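Local coordinates for DspB (Aggregatibacter actinomycetemcomitans, PDB 1YHT), which is a family 20 beta-N-acetylhexosaminidase that removes terminal N-acetylhexosamine residues and so probably releases cells from biofilms, at residues H57-I62 with T87-L92; S64-Q69 with K130-K135. All blocks are in the same frame, centred on the assembly; numbering follows the deposited sequence.

Contact 1 (H57-I62 with T87-L92); sequences HENYAI and TGKPFL
Ala61 and Leu92 join a loop that follows strand 49-53 of the TIM barrel to the end of strand 90-91, the outer strand of a small antiparallel sheet added to the barrel; across these two segments two direct hydrogen bonds and one water link hold an irregular loop to a strand end. Leu92 N donates to Ala61 O (2.9 Å), arriving well above the plane of that carbonyl, and the same oxygen also takes a CA-H...O contact from Phe91 CA. A single beta bridge, Ile62 with Leu92, is all the pairing the backbones achieve.

This end is the tight one. Phe91 CB lies 3.6 Å from Ala61 C. The phenyl CG sits between the backbone N and the carbonyl carbon (chi1 65°), while CD1 comes close to Ile62 C. Beyond the two segments, Leu97 of helix 94-106 touches both Ile62 and Leu92, and Tyr60 packs against helices 122-132 and 154-171.

Toward Glu58 and Lys89 the contact opens to solvent. Glu58 turns its carboxylate away to a salt bridge with Arg27, and across the contact its carbonyl O has Lys89 CE at 3.6 Å. The lysine chain, bent at chi2 and chi4, carries its ammonium away from the loop.

Between the two regimes stands buried Asn59, whose CG is anti to the backbone N (chi1 -166°). Its side chain slides past that of Lys89 in the opposite direction, with OD1 3.2 Å from Lys89 CB. ND2 gives a nearly straight bond to Pro90 O, lying in both the amide and the carbonyl planes. A water donates to Asn59 OD1 at 2.8 Å and accepts from Thr87 OG1, the oxygen that also receives Lys89 N in an ST turn.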
ATOM      1  N   HIS A  57       2.604   3.780  10.438  1.00  8.96           N
ATOM      2  CA  HIS A  57       3.019   4.196  11.764  1.00  8.57           C
ATOM      3  C   HIS A  57       2.273   5.419  12.300  1.00  8.90           C
ATOM      4  O   HIS A  57       1.889   5.443  13.461  1.00  8.43           O
ATOM      5  CB  HIS A  57       4.507   4.524  11.797  1.00  9.60           C
ATOM      6  CG  HIS A  57       5.388   3.399  11.404  1.00  7.13           C
ATOM      7  ND1 HIS A  57       5.513   2.263  12.169  1.00  9.66           N
ATOM      8  CD2 HIS A  57       6.283   3.279  10.398  1.00  7.82           C
ATOM      9  CE1 HIS A  57       6.425   1.476  11.632  1.00 10.40           C
ATOM     10  NE2 HIS A  57       6.920   2.069  10.565  1.00  8.40           N
ATOM     11  N   GLU A  58       1.976   6.366  11.424  1.00  9.86           N
ATOM     12  CA  GLU A  58       1.533   7.676  11.836  1.00 10.18           C
ATOM     13  C   GLU A  58       0.020   7.708  12.101  1.00  9.90           C
ATOM     14  O   GLU A  58      -0.441   8.515  12.924  1.00  9.28           O
ATOM     15  CB  GLU A  58       1.879   8.717  10.765  1.00 10.72           C
ATOM     16  CG  GLU A  58       3.372   9.006  10.570  1.00 12.26           C
ATOM     17  CD  GLU A  58       4.079   7.980   9.724  1.00 12.34           C
ATOM     18  OE1 GLU A  58       3.477   6.968   9.333  1.00 12.28           O
ATOM     19  OE2 GLU A  58       5.266   8.178   9.447  1.00 14.61           O
ATOM     20  N   ASN A  59      -0.744   6.859  11.406  1.00  9.37           N
ATOM     21  CA  ASN A  59      -2.185   6.841  11.582  1.00  8.58           C
ATOM     22  C   ASN A  59      -2.853   5.585  11.007  1.00  9.16           C
ATOM     23  O   ASN A  59      -2.251   4.851  10.216  1.00  8.68           O
ATOM     24  CB  ASN A  59      -2.777   8.095  10.920  1.00  8.58           C
ATOM     25  CG  ASN A  59      -4.226   8.379  11.318  1.00  7.19           C
ATOM     26  OD1 ASN A  59      -4.706   7.994  12.392  1.00  7.41           O
ATOM     27  ND2 ASN A  59      -4.905   9.114  10.471  1.00  4.15           N
ATOM     28  N   TYR A  60      -4.077   5.337  11.491  1.00  8.94           N
ATOM     29  CA  TYR A  60      -4.993   4.330  10.963  1.00  8.51           C
ATOM     30  C   TYR A  60      -6.206   5.187  10.571  1.00  8.51           C
ATOM     31  O   TYR A  60      -6.953   5.645  11.441  1.00  8.12           O
ATOM     32  CB  TYR A  60      -5.391   3.314  12.078  1.00  7.97           C
ATOM     33  CG  TYR A  60      -6.289   2.221  11.603  1.00  7.73           C
ATOM     34  CD1 TYR A  60      -5.751   1.074  11.025  1.00  7.02           C
ATOM     35  CD2 TYR A  60      -7.681   2.349  11.662  1.00  9.18           C
ATOM     36  CE1 TYR A  60      -6.575   0.046  10.546  1.00  7.35           C
ATOM     37  CE2 TYR A  60      -8.524   1.348  11.164  1.00  9.81           C
ATOM     38  CZ  TYR A  60      -7.935   0.178  10.618  1.00  9.86           C
ATOM     39  OH  TYR A  60      -8.689  -0.816  10.102  1.00 10.56           O
ATOM     40  N   ALA A  61      -6.407   5.381   9.274  1.00  8.02           N
ATOM     41  CA  ALA A  61      -7.225   6.474   8.781  1.00  8.14           C
ATOM     42  C   ALA A  61      -8.675   6.129   8.404  1.00  7.84           C
ATOM     43  O   ALA A  61      -9.293   6.861   7.626  1.00  8.61           O
ATOM     44  CB  ALA A  61      -6.536   7.116   7.599  1.00  8.14           C
ATOM     45  N   ILE A  62      -9.219   5.046   8.958  1.00  8.47           N
ATOM     46  CA  ILE A  62     -10.635   4.701   8.797  1.00  8.19           C
ATOM     47  C   ILE A  62     -11.237   4.318  10.114  1.00  8.27           C
ATOM     48  O   ILE A  62     -10.544   3.929  11.038  1.00  8.33           O
ATOM     49  CB  ILE A  62     -10.878   3.541   7.754  1.00  8.33           C
ATOM     50  CG1 ILE A  62     -10.326   2.201   8.249  1.00  7.22           C
ATOM     51  CG2 ILE A  62     -10.220   3.907   6.465  1.00  9.80           C
ATOM     52  CD1 ILE A  62     -10.395   1.079   7.179  1.00  9.58           C
ATOM     53  N   THR A  87      -5.920  10.375  19.583  1.00 15.51           N
ATOM     54  CA  THR A  87      -4.746  10.383  18.742  1.00 15.32           C
ATOM     55  C   THR A  87      -4.530  11.717  18.101  1.00 14.59           C
ATOM     56  O   THR A  87      -3.445  12.011  17.631  1.00 15.50           O
ATOM     57  CB  THR A  87      -4.850   9.301  17.645  1.00 15.15           C
ATOM     58  OG1 THR A  87      -5.903   9.641  16.728  1.00 14.09           O
ATOM     59  CG2 THR A  87      -5.115   7.979  18.263  1.00 14.33           C
ATOM     60  N   GLY A  88      -5.572  12.526  18.056  1.00 14.51           N
ATOM     61  CA  GLY A  88      -5.524  13.798  17.355  1.00 14.09           C
ATOM     62  C   GLY A  88      -5.444  13.684  15.828  1.00 13.97           C
ATOM     63  O   GLY A  88      -5.111  14.664  15.150  1.00 13.09           O
ATOM     64  N   LYS A  89      -5.781  12.519  15.284  1.00 11.89           N
ATOM     65  CA  LYS A  89      -5.593  12.240  13.831  1.00 11.62           C
ATOM     66  C   LYS A  89      -6.931  11.979  13.168  1.00  9.83           C
ATOM     67  O   LYS A  89      -7.842  11.558  13.861  1.00  8.71           O
ATOM     68  CB  LYS A  89      -4.782  10.972  13.656  1.00 12.28           C
ATOM     69  CG  LYS A  89      -3.423  11.001  14.186  1.00 15.59           C
ATOM     70  CD  LYS A  89      -2.659  12.166  13.640  1.00 21.03           C
ATOM     71  CE  LYS A  89      -1.163  11.908  13.824  1.00 24.10           C
ATOM     72  NZ  LYS A  89      -0.488  13.213  14.065  1.00 26.21           N
ATOM     73  N   PRO A  90      -7.048  12.254  11.843  1.00  8.86           N
ATOM     74  CA  PRO A  90      -8.292  12.058  11.110  1.00  8.74           C
ATOM     75  C   PRO A  90      -8.606  10.638  10.688  1.00  8.02           C
ATOM     76  O   PRO A  90      -7.710   9.822  10.540  1.00  8.74           O
ATOM     77  CB  PRO A  90      -8.105  12.930   9.876  1.00  8.47           C
ATOM     78  CG  PRO A  90      -6.605  12.907   9.645  1.00  8.95           C
ATOM     79  CD  PRO A  90      -6.020  12.915  11.006  1.00  8.43           C
ATOM     80  N   PHE A  91      -9.892  10.344  10.538  1.00  7.66           N
ATOM     81  CA  PHE A  91     -10.271   9.069   9.926  1.00  7.29           C
ATOM     82  C   PHE A  91     -11.545   9.211   9.137  1.00  7.46           C
ATOM     83  O   PHE A  91     -12.381  10.101   9.389  1.00  8.58           O
ATOM     84  CB  PHE A  91     -10.348   7.971  10.974  1.00  6.81           C
ATOM     85  CG  PHE A  91     -11.426   8.182  11.996  1.00  6.87           C
ATOM     86  CD1 PHE A  91     -12.686   7.608  11.807  1.00  5.94           C
ATOM     87  CD2 PHE A  91     -11.195   8.926  13.150  1.00  9.16           C
ATOM     88  CE1 PHE A  91     -13.698   7.767  12.761  1.00  6.49           C
ATOM     89  CE2 PHE A  91     -12.201   9.083  14.095  1.00  7.08           C
ATOM     90  CZ  PHE A  91     -13.457   8.510  13.889  1.00  7.86           C
ATOM     91  N   LEU A  92     -11.702   8.344   8.145  1.00  8.42           N
ATOM     92  CA  LEU A  92     -12.926   8.319   7.328  1.00  7.61           C
ATOM     93  C   LEU A  92     -13.974   7.566   8.082  1.00  7.52           C
ATOM     94  O   LEU A  92     -13.729   6.433   8.530  1.00  8.38           O
ATOM     95  CB  LEU A  92     -12.661   7.657   5.965  1.00  7.62           C
ATOM     96  CG  LEU A  92     -11.777   8.443   5.015  1.00  8.00           C
ATOM     97  CD1 LEU A  92     -11.287   7.567   3.845  1.00  8.10           C
ATOM     98  CD2 LEU A  92     -12.449   9.740   4.516  1.00  8.25           C
TER
HETATM   99  O   HOH W   1      -6.176   7.739  14.740  1.00 12.94           O

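Contact 2 (S64-Q69 with K130-K135); sequences SHLLNQ and KDRGVK
Asn68 ND2 meets Asp131 OD1 from above the carboxylate, about 50° out of its plane, although the oxygen stays close to the plane of the asparagine amide. The two side chains cross at about a right angle, and their flat groups are turned 66° apart. Both have CG anti to the backbone N, chi1 being -166° for Asn68, and both side chains set out toward the other segment. The bond itself is 3.1 Å from ND2 to OD1, and Asn68 CB lies over the same face of the carboxylate, 3.6 Å from Asp131 CG.

A separate bond, this one weak, joins Arg132 to another part of the turn. Arg132, extended from CG to NE, presents the edge of its guanidinium to the loop, and NH2 reaches Leu66 O at 3.3 Å. Asn68, Asp131 and Arg132 are all exposed, so this is a surface contact.

The loop that offers these groups is itself tightly bonded: a type I turn from His65 to Asn68 is closed by Asn68 N to His65 O. Ser64 OG accepts from Leu67 N at 2.8 Å in an ST motif, and Asn68 with Gln69 forms a G1 beta bulge opposite Ser64.

On the far segment, Gly133, the first residue past helix 122-132, has positive phi and is the N-cap of helix 134-140. The CB of Leu67 is directed away from 130-135, and the side chain touches Leu127 and Val128 of helix 122-132 and Phe159 and Leu163 of helix 154-171, while Glu166 of helix 154-171 binds Ser64 OG and Leu66 N.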
ATOM      1  N   SER A  64     -13.274   2.165  12.893  1.00  7.78           N
ATOM      2  CA  SER A  64     -13.084   0.778  13.359  1.00  7.65           C
ATOM      3  C   SER A  64     -13.848   0.497  14.656  1.00  7.35           C
ATOM      4  O   SER A  64     -13.643   1.195  15.652  1.00  7.15           O
ATOM      5  CB  SER A  64     -11.611   0.479  13.632  1.00  8.20           C
ATOM      6  OG  SER A  64     -11.451  -0.860  14.117  1.00  5.85           O
ATOM      7  N   HIS A  65     -14.712  -0.521  14.623  1.00  6.19           N
ATOM      8  CA  HIS A  65     -15.258  -1.115  15.859  1.00  7.58           C
ATOM      9  C   HIS A  65     -14.161  -1.829  16.678  1.00  8.42           C
ATOM     10  O   HIS A  65     -14.028  -1.628  17.865  1.00  7.08           O
ATOM     11  CB  HIS A  65     -16.353  -2.147  15.525  1.00  7.93           C
ATOM     12  CG  HIS A  65     -17.717  -1.569  15.296  1.00  7.33           C
ATOM     13  ND1 HIS A  65     -18.012  -0.732  14.243  1.00  7.74           N
ATOM     14  CD2 HIS A  65     -18.886  -1.785  15.953  1.00  7.04           C
ATOM     15  CE1 HIS A  65     -19.299  -0.414  14.295  1.00 10.57           C
ATOM     16  NE2 HIS A  65     -19.849  -1.023  15.343  1.00  8.14           N
ATOM     17  N   LEU A  66     -13.359  -2.659  16.006  1.00  9.61           N
ATOM     18  CA  LEU A  66     -12.344  -3.475  16.708  1.00 10.77           C
ATOM     19  C   LEU A  66     -11.295  -2.639  17.430  1.00 10.44           C
ATOM     20  O   LEU A  66     -10.851  -2.985  18.549  1.00 10.44           O
ATOM     21  CB  LEU A  66     -11.666  -4.442  15.708  1.00 11.89           C
ATOM     22  CG  LEU A  66     -12.224  -5.860  15.531  1.00 15.91           C
ATOM     23  CD1 LEU A  66     -13.633  -5.873  15.252  1.00 20.75           C
ATOM     24  CD2 LEU A  66     -11.517  -6.556  14.391  1.00 17.02           C
ATOM     25  N   LEU A  67     -10.859  -1.554  16.796  1.00  9.75           N
ATOM     26  CA  LEU A  67      -9.887  -0.642  17.411  1.00  9.53           C
ATOM     27  C   LEU A  67     -10.543   0.517  18.165  1.00  9.33           C
ATOM     28  O   LEU A  67      -9.860   1.358  18.710  1.00 10.27           O
ATOM     29  CB  LEU A  67      -8.904  -0.129  16.382  1.00  8.92           C
ATOM     30  CG  LEU A  67      -8.248  -1.222  15.534  1.00  7.13           C
ATOM     31  CD1 LEU A  67      -7.489  -0.601  14.424  1.00  7.06           C
ATOM     32  CD2 LEU A  67      -7.339  -2.131  16.337  1.00  9.15           C
ATOM     33  N   ASN A  68     -11.868   0.510  18.201  1.00  9.48           N
ATOM     34  CA  ASN A  68     -12.693   1.486  18.884  1.00  8.47           C
ATOM     35  C   ASN A  68     -12.348   2.957  18.519  1.00  7.79           C
ATOM     36  O   ASN A  68     -11.990   3.751  19.371  1.00  6.47           O
ATOM     37  CB  ASN A  68     -12.710   1.265  20.420  1.00  8.46           C
ATOM     38  CG  ASN A  68     -13.809   2.046  21.093  1.00  9.67           C
ATOM     39  OD1 ASN A  68     -14.746   2.488  20.434  1.00  9.52           O
ATOM     40  ND2 ASN A  68     -13.713   2.224  22.413  1.00 15.02           N
ATOM     41  N   GLN A  69     -12.400   3.248  17.223  1.00  8.31           N
ATOM     42  CA  GLN A  69     -12.191   4.557  16.650  1.00  7.37           C
ATOM     43  C   GLN A  69     -13.472   4.849  15.941  1.00  7.83           C
ATOM     44  O   GLN A  69     -13.698   4.385  14.805  1.00  8.01           O
ATOM     45  CB  GLN A  69     -11.008   4.548  15.661  1.00  7.59           C
ATOM     46  CG  GLN A  69     -10.854   5.883  14.940  1.00  6.71           C
ATOM     47  CD  GLN A  69      -9.487   6.073  14.347  1.00  6.66           C
ATOM     48  OE1 GLN A  69      -8.617   6.675  14.987  1.00  8.87           O
ATOM     49  NE2 GLN A  69      -9.290   5.573  13.097  1.00  5.80           N
ATOM     50  N   LYS A 130      -4.714   1.785  23.806  1.00 13.92           N
ATOM     51  CA  LYS A 130      -5.717   2.658  24.460  1.00 14.39           C
ATOM     52  C   LYS A 130      -6.973   1.836  24.831  1.00 14.60           C
ATOM     53  O   LYS A 130      -7.482   1.894  25.946  1.00 13.08           O
ATOM     54  CB  LYS A 130      -6.077   3.805  23.508  1.00 14.36           C
ATOM     55  CG  LYS A 130      -7.226   4.742  23.958  1.00 15.72           C
ATOM     56  CD  LYS A 130      -6.830   5.551  25.177  1.00 19.77           C
ATOM     57  CE  LYS A 130      -7.908   6.580  25.603  1.00 23.14           C
ATOM     58  NZ  LYS A 130      -9.231   5.932  25.931  1.00 22.43           N
ATOM     59  N   ASP A 131      -7.467   1.052  23.876  1.00 14.36           N
ATOM     60  CA  ASP A 131      -8.702   0.354  24.096  1.00 13.85           C
ATOM     61  C   ASP A 131      -8.590  -0.924  24.928  1.00 13.66           C
ATOM     62  O   ASP A 131      -9.441  -1.200  25.771  1.00 12.95           O
ATOM     63  CB  ASP A 131      -9.362   0.040  22.780  1.00 14.62           C
ATOM     64  CG  ASP A 131     -10.802  -0.367  22.967  1.00 15.29           C
ATOM     65  OD1 ASP A 131     -11.550   0.415  23.585  1.00 19.74           O
ATOM     66  OD2 ASP A 131     -11.156  -1.437  22.481  1.00 22.22           O
ATOM     67  N   ARG A 132      -7.586  -1.732  24.654  1.00 13.93           N
ATOM     68  CA  ARG A 132      -7.432  -3.021  25.312  1.00 15.33           C
ATOM     69  C   ARG A 132      -6.344  -3.005  26.384  1.00 15.86           C
ATOM     70  O   ARG A 132      -6.309  -3.909  27.204  1.00 17.30           O
ATOM     71  CB  ARG A 132      -7.121  -4.114  24.285  1.00 15.55           C
ATOM     72  CG  ARG A 132      -8.161  -4.109  23.159  1.00 16.30           C
ATOM     73  CD  ARG A 132      -7.986  -5.244  22.228  1.00 18.64           C
ATOM     74  NE  ARG A 132      -9.028  -5.197  21.194  1.00 21.49           N
ATOM     75  CZ  ARG A 132      -9.353  -6.234  20.437  1.00 25.04           C
ATOM     76  NH1 ARG A 132      -8.751  -7.399  20.639  1.00 25.13           N
ATOM     77  NH2 ARG A 132     -10.286  -6.102  19.495  1.00 25.42           N
ATOM     78  N   GLY A 133      -5.478  -1.998  26.382  1.00 15.55           N
ATOM     79  CA  GLY A 133      -4.432  -1.879  27.429  1.00 15.60           C
ATOM     80  C   GLY A 133      -3.053  -2.317  26.962  1.00 15.67           C
ATOM     81  O   GLY A 133      -2.904  -3.041  25.964  1.00 14.25           O
ATOM     82  N   VAL A 134      -2.027  -1.868  27.687  1.00 16.17           N
ATOM     83  CA  VAL A 134      -0.658  -2.103  27.273  1.00 16.30           C
ATOM     84  C   VAL A 134      -0.262  -3.561  27.414  1.00 15.53           C
ATOM     85  O   VAL A 134       0.433  -4.045  26.549  1.00 13.84           O
ATOM     86  CB  VAL A 134       0.428  -1.148  27.936  1.00 16.98           C
ATOM     87  CG1 VAL A 134      -0.140   0.262  28.251  1.00 19.16           C
ATOM     88  CG2 VAL A 134       1.030  -1.756  29.110  1.00 19.56           C
ATOM     89  N   LYS A 135      -0.710  -4.284  28.451  1.00 15.69           N
ATOM     90  CA  LYS A 135      -0.281  -5.697  28.568  1.00 16.99           C
ATOM     91  C   LYS A 135      -0.822  -6.547  27.417  1.00 16.16           C
ATOM     92  O   LYS A 135      -0.130  -7.449  26.894  1.00 15.51           O
ATOM     93  CB  LYS A 135      -0.657  -6.328  29.911  1.00 18.31           C
ATOM     94  CG  LYS A 135      -0.065  -5.611  31.168  1.00 24.32           C
ATOM     95  CD  LYS A 135       1.482  -5.819  31.511  1.00 29.20           C
ATOM     96  CE  LYS A 135       1.721  -5.540  33.062  1.00 28.52           C
ATOM     97  NZ  LYS A 135       3.122  -5.345  33.637  1.00 29.00           N
TER

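Overall arrangement
Contacts 1 and 2, with centres 13 Å apart, draw on successive pieces of one long loop between strands 49-53 and 75-76, and their segments alternate along the chain. Gln69 joins them directly: its NE2 lies 2.9 Å from Tyr60 O and also 2.9 Å from Ile62 O, both probable hydrogen bonds, and packs against Phe91 CB. Tyr60 and Leu67 touch as well, CZ to CD1 at 3.9 Å. Contact 1 is largely buried, its centre about 16 Å from the centre of the chain, whereas contact 2 lies at the surface, its centre about 23 Å from that point. A glycerol, probably from the crystallisation liquor, sits about 6 Å from the Leu66 side chain.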